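Local atomic coordinates of aminotransferase TlmJ (Streptoalloteichus hindustanus, PDB entry 5UID), a protein that probably transfers amino groups with the help of pyridoxal 5'-phosphate, as an aminotransferase of the DegT/DnrJ/EryC1 family. Residues I85-A90 / F328-L333. Numbering follows the deposited sequence.
With SO4 (sulfate ion), chain E.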
ATOM      1  N   ILE A  85      16.626  18.207  -3.776  1.00 25.58           N
ATOM      2  CA  ILE A  85      16.356  17.225  -4.835  1.00 24.15           C
ATOM      3  C   ILE A  85      16.085  15.905  -4.123  1.00 21.44           C
ATOM      4  O   ILE A  85      16.932  15.014  -4.026  1.00 28.82           O
ATOM      5  CB  ILE A  85      17.503  17.133  -5.846  1.00 27.04           C
ATOM      6  CG1 ILE A  85      17.864  18.528  -6.364  1.00 20.51           C
ATOM      7  CG2 ILE A  85      17.126  16.211  -7.001  1.00 26.77           C
ATOM      8  CD1 ILE A  85      16.694  19.278  -6.968  1.00 26.64           C
ATOM      9  N   SER A  86      14.868  15.783  -3.595  1.00 21.85           N
ATOM     10  CA  SER A  86      14.416  14.559  -2.954  1.00 24.89           C
ATOM     11  C   SER A  86      13.005  14.246  -3.427  1.00 28.44           C
ATOM     12  O   SER A  86      12.292  15.114  -3.935  1.00 26.19           O
ATOM     13  CB  SER A  86      14.445  14.662  -1.421  1.00 26.80           C
ATOM     14  OG  SER A  86      15.771  14.778  -0.935  1.00 28.85           O
ATOM     15  N   PHE A  87      12.613  12.987  -3.258  1.00 27.01           N
ATOM     16  CA  PHE A  87      11.258  12.580  -3.591  1.00 25.71           C
ATOM     17  C   PHE A  87      10.270  13.222  -2.625  1.00 25.77           C
ATOM     18  O   PHE A  87      10.546  13.358  -1.429  1.00 28.66           O
ATOM     19  CB  PHE A  87      11.134  11.057  -3.547  1.00 27.52           C
ATOM     20  CG  PHE A  87       9.763  10.552  -3.882  1.00 27.38           C
ATOM     21  CD1 PHE A  87       9.258  10.678  -5.167  1.00 26.04           C
ATOM     22  CD2 PHE A  87       8.978   9.947  -2.914  1.00 27.28           C
ATOM     23  CE1 PHE A  87       7.994  10.215  -5.477  1.00 24.29           C
ATOM     24  CE2 PHE A  87       7.713   9.481  -3.218  1.00 25.45           C
ATOM     25  CZ  PHE A  87       7.222   9.615  -4.503  1.00 25.66           C
ATOM     26  N   VAL A  88       9.109  13.622  -3.156  1.00 24.44           N
ATOM     27  CA  VAL A  88       8.128  14.354  -2.357  1.00 21.93           C
ATOM     28  C   VAL A  88       7.670  13.533  -1.157  1.00 27.09           C
ATOM     29  O   VAL A  88       7.381  14.087  -0.089  1.00 24.93           O
ATOM     30  CB  VAL A  88       6.939  14.785  -3.241  1.00 23.24           C
ATOM     31  CG1 VAL A  88       6.263  13.572  -3.871  1.00 22.99           C
ATOM     32  CG2 VAL A  88       5.938  15.605  -2.439  1.00 24.66           C
ATOM     33  N   GLY A  89       7.617  12.205  -1.300  1.00 24.65           N
ATOM     34  CA  GLY A  89       7.191  11.363  -0.198  1.00 30.93           C
ATOM     35  C   GLY A  89       8.145  11.382   0.979  1.00 31.87           C
ATOM     36  O   GLY A  89       7.731  11.156   2.120  1.00 33.55           O
ATOM     37  N   ALA A  90       9.428  11.646   0.725  1.00 30.81           N
ATOM     38  CA  ALA A  90      10.390  11.745   1.818  1.00 31.11           C
ATOM     39  C   ALA A  90      10.117  12.972   2.679  1.00 24.62           C
ATOM     40  O   ALA A  90      10.176  12.898   3.912  1.00 24.90           O
ATOM     41  CB  ALA A  90      11.816  11.782   1.268  1.00 28.46           C
ATOM     42  N   PHE A 328      12.029  15.965 -15.771  1.00 30.79           N
ATOM     43  CA  PHE A 328      13.020  16.315 -14.763  1.00 32.49           C
ATOM     44  C   PHE A 328      12.633  15.704 -13.426  1.00 28.14           C
ATOM     45  O   PHE A 328      11.476  15.800 -13.004  1.00 35.02           O
ATOM     46  CB  PHE A 328      13.173  17.831 -14.611  1.00 28.33           C
ATOM     47  CG  PHE A 328      14.028  18.229 -13.439  1.00 35.21           C
ATOM     48  CD1 PHE A 328      15.407  18.122 -13.505  1.00 35.86           C
ATOM     49  CD2 PHE A 328      13.449  18.694 -12.266  1.00 34.97           C
ATOM     50  CE1 PHE A 328      16.198  18.479 -12.426  1.00 37.82           C
ATOM     51  CE2 PHE A 328      14.233  19.051 -11.185  1.00 32.65           C
ATOM     52  CZ  PHE A 328      15.609  18.944 -11.264  1.00 35.15           C
ATOM     53  N   ARG A 329      13.607  15.075 -12.773  1.00 30.78           N
ATOM     54  CA  ARG A 329      13.512  14.632 -11.391  1.00 30.25           C
ATOM     55  C   ARG A 329      14.755  15.118 -10.663  1.00 31.85           C
ATOM     56  O   ARG A 329      15.842  15.145 -11.248  1.00 37.61           O
ATOM     57  CB  ARG A 329      13.418  13.101 -11.290  1.00 38.17           C
ATOM     58  CG  ARG A 329      12.232  12.478 -12.004  1.00 40.08           C
ATOM     59  CD  ARG A 329      10.934  12.743 -11.266  1.00 38.12           C
ATOM     60  NE  ARG A 329       9.836  11.958 -11.821  1.00 35.22           N
ATOM     61  CZ  ARG A 329       9.078  12.356 -12.835  1.00 34.16           C
ATOM     62  NH1 ARG A 329       8.100  11.578 -13.279  1.00 34.96           N
ATOM     63  NH2 ARG A 329       9.298  13.534 -13.404  1.00 28.07           N
ATOM     64  N   TYR A 330      14.605  15.527  -9.405  1.00 26.79           N
ATOM     65  CA  TYR A 330      13.317  15.662  -8.733  1.00 27.73           C
ATOM     66  C   TYR A 330      13.064  17.139  -8.493  1.00 29.97           C
ATOM     67  O   TYR A 330      13.991  17.872  -8.143  1.00 31.03           O
ATOM     68  CB  TYR A 330      13.304  14.888  -7.407  1.00 25.67           C
ATOM     69  CG  TYR A 330      13.540  13.404  -7.563  1.00 25.39           C
ATOM     70  CD1 TYR A 330      14.828  12.890  -7.629  1.00 25.30           C
ATOM     71  CD2 TYR A 330      12.474  12.518  -7.653  1.00 26.31           C
ATOM     72  CE1 TYR A 330      15.051  11.534  -7.781  1.00 24.38           C
ATOM     73  CE2 TYR A 330      12.686  11.158  -7.804  1.00 20.10           C
ATOM     74  CZ  TYR A 330      13.975  10.671  -7.869  1.00 28.56           C
ATOM     75  OH  TYR A 330      14.188   9.319  -8.020  1.00 25.96           O
ATOM     76  N   ALA A 331      11.823  17.572  -8.688  1.00 32.85           N
ATOM     77  CA  ALA A 331      11.488  18.979  -8.533  1.00 30.83           C
ATOM     78  C   ALA A 331      11.985  19.487  -7.182  1.00 31.66           C
ATOM     79  O   ALA A 331      11.835  18.795  -6.167  1.00 25.45           O
ATOM     80  CB  ALA A 331       9.977  19.186  -8.656  1.00 27.55           C
ATOM     81  N   PRO A 332      12.603  20.666  -7.133  1.00 31.28           N
ATOM     82  CA  PRO A 332      13.194  21.142  -5.874  1.00 26.53           C
ATOM     83  C   PRO A 332      12.124  21.409  -4.829  1.00 25.72           C
ATOM     84  O   PRO A 332      11.282  22.296  -4.986  1.00 28.69           O
ATOM     85  CB  PRO A 332      13.923  22.423  -6.288  1.00 34.37           C
ATOM     86  CG  PRO A 332      13.220  22.880  -7.521  1.00 37.91           C
ATOM     87  CD  PRO A 332      12.766  21.634  -8.231  1.00 33.53           C
ATOM     88  N   LEU A 333      12.162  20.625  -3.747  1.00 25.68           N
ATOM     89  CA  LEU A 333      11.132  20.718  -2.720  1.00 27.09           C
ATOM     90  C   LEU A 333      11.244  21.988  -1.891  1.00 32.75           C
ATOM     91  O   LEU A 333      10.245  22.414  -1.300  1.00 32.38           O
ATOM     92  CB  LEU A 333      11.199  19.488  -1.816  1.00 23.67           C
ATOM     93  CG  LEU A 333      10.841  18.162  -2.491  1.00 28.60           C
ATOM     94  CD1 LEU A 333      11.006  17.008  -1.517  1.00 33.00           C
ATOM     95  CD2 LEU A 333       9.422  18.222  -3.037  1.00 22.25           C
TER
HETATM   96  S   SO4 E 401       6.216  13.660 -15.611  1.00 74.60           S
HETATM   97  O1  SO4 E 401       7.022  13.896 -16.804  1.00 79.09           O
HETATM   98  O2  SO4 E 401       6.819  14.342 -14.469  1.00 72.26           O
HETATM   99  O3  SO4 E 401       6.153  12.224 -15.347  1.00 73.30           O
HETATM  100  O4  SO4 E 401       4.868  14.177 -15.829  1.00 75.66           O
HETATM  101  O   HOH W   1      10.601  16.392  -5.757  1.00 21.53           O
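I85 meets Y330 and P332 where the loop after strand 79-83 of the large pyridoxal-phosphate aminotransferase domain, with the first turn of helix 88-95, packs against the loop between helices 309-321 and 346-354. I85 CD1 lies 3.3 Å from Y330 O and also reaches P332 CA. I85 CG2, anti to the backbone N, packs 4.1 Å from Y330 CB and touches the rim of the tyrosine ring near its plane. I85 CD1 also nears the edge of the F328 ring. L333 makes the other half of the contact. L333 CD1 lies 3.3 Å from the carbonyl oxygen S86 O, and L333 CD2 packs on V88 CB. F236 of the second subunit packs on both V88 and L333. One water joins the loops, donating to S86 O (2.8 Å) and to A331 O (2.7 Å).

Y330 follows a cis peptide bond. Its hydroxyl is hydrogen-bonded to O3 of the pyridoxal-modified lysine at position 187, so this packing probably helps to position a residue of the cofactor site. R329 NH1 donates to O3 of a sulfate, probably from the crystallisation liquor and also bound by Y325 and T327. R329 NH2 donates to sulfate O2, and to F328 O at 3.2 Å from 56° out of the carbonyl plane. An alanine in place of R329 would probably leave the sulfate more weakly held and F328 O without its guanidinium donor. R329 CB covers the centre of one face of the Y330 ring, 3.7 Å above its plane.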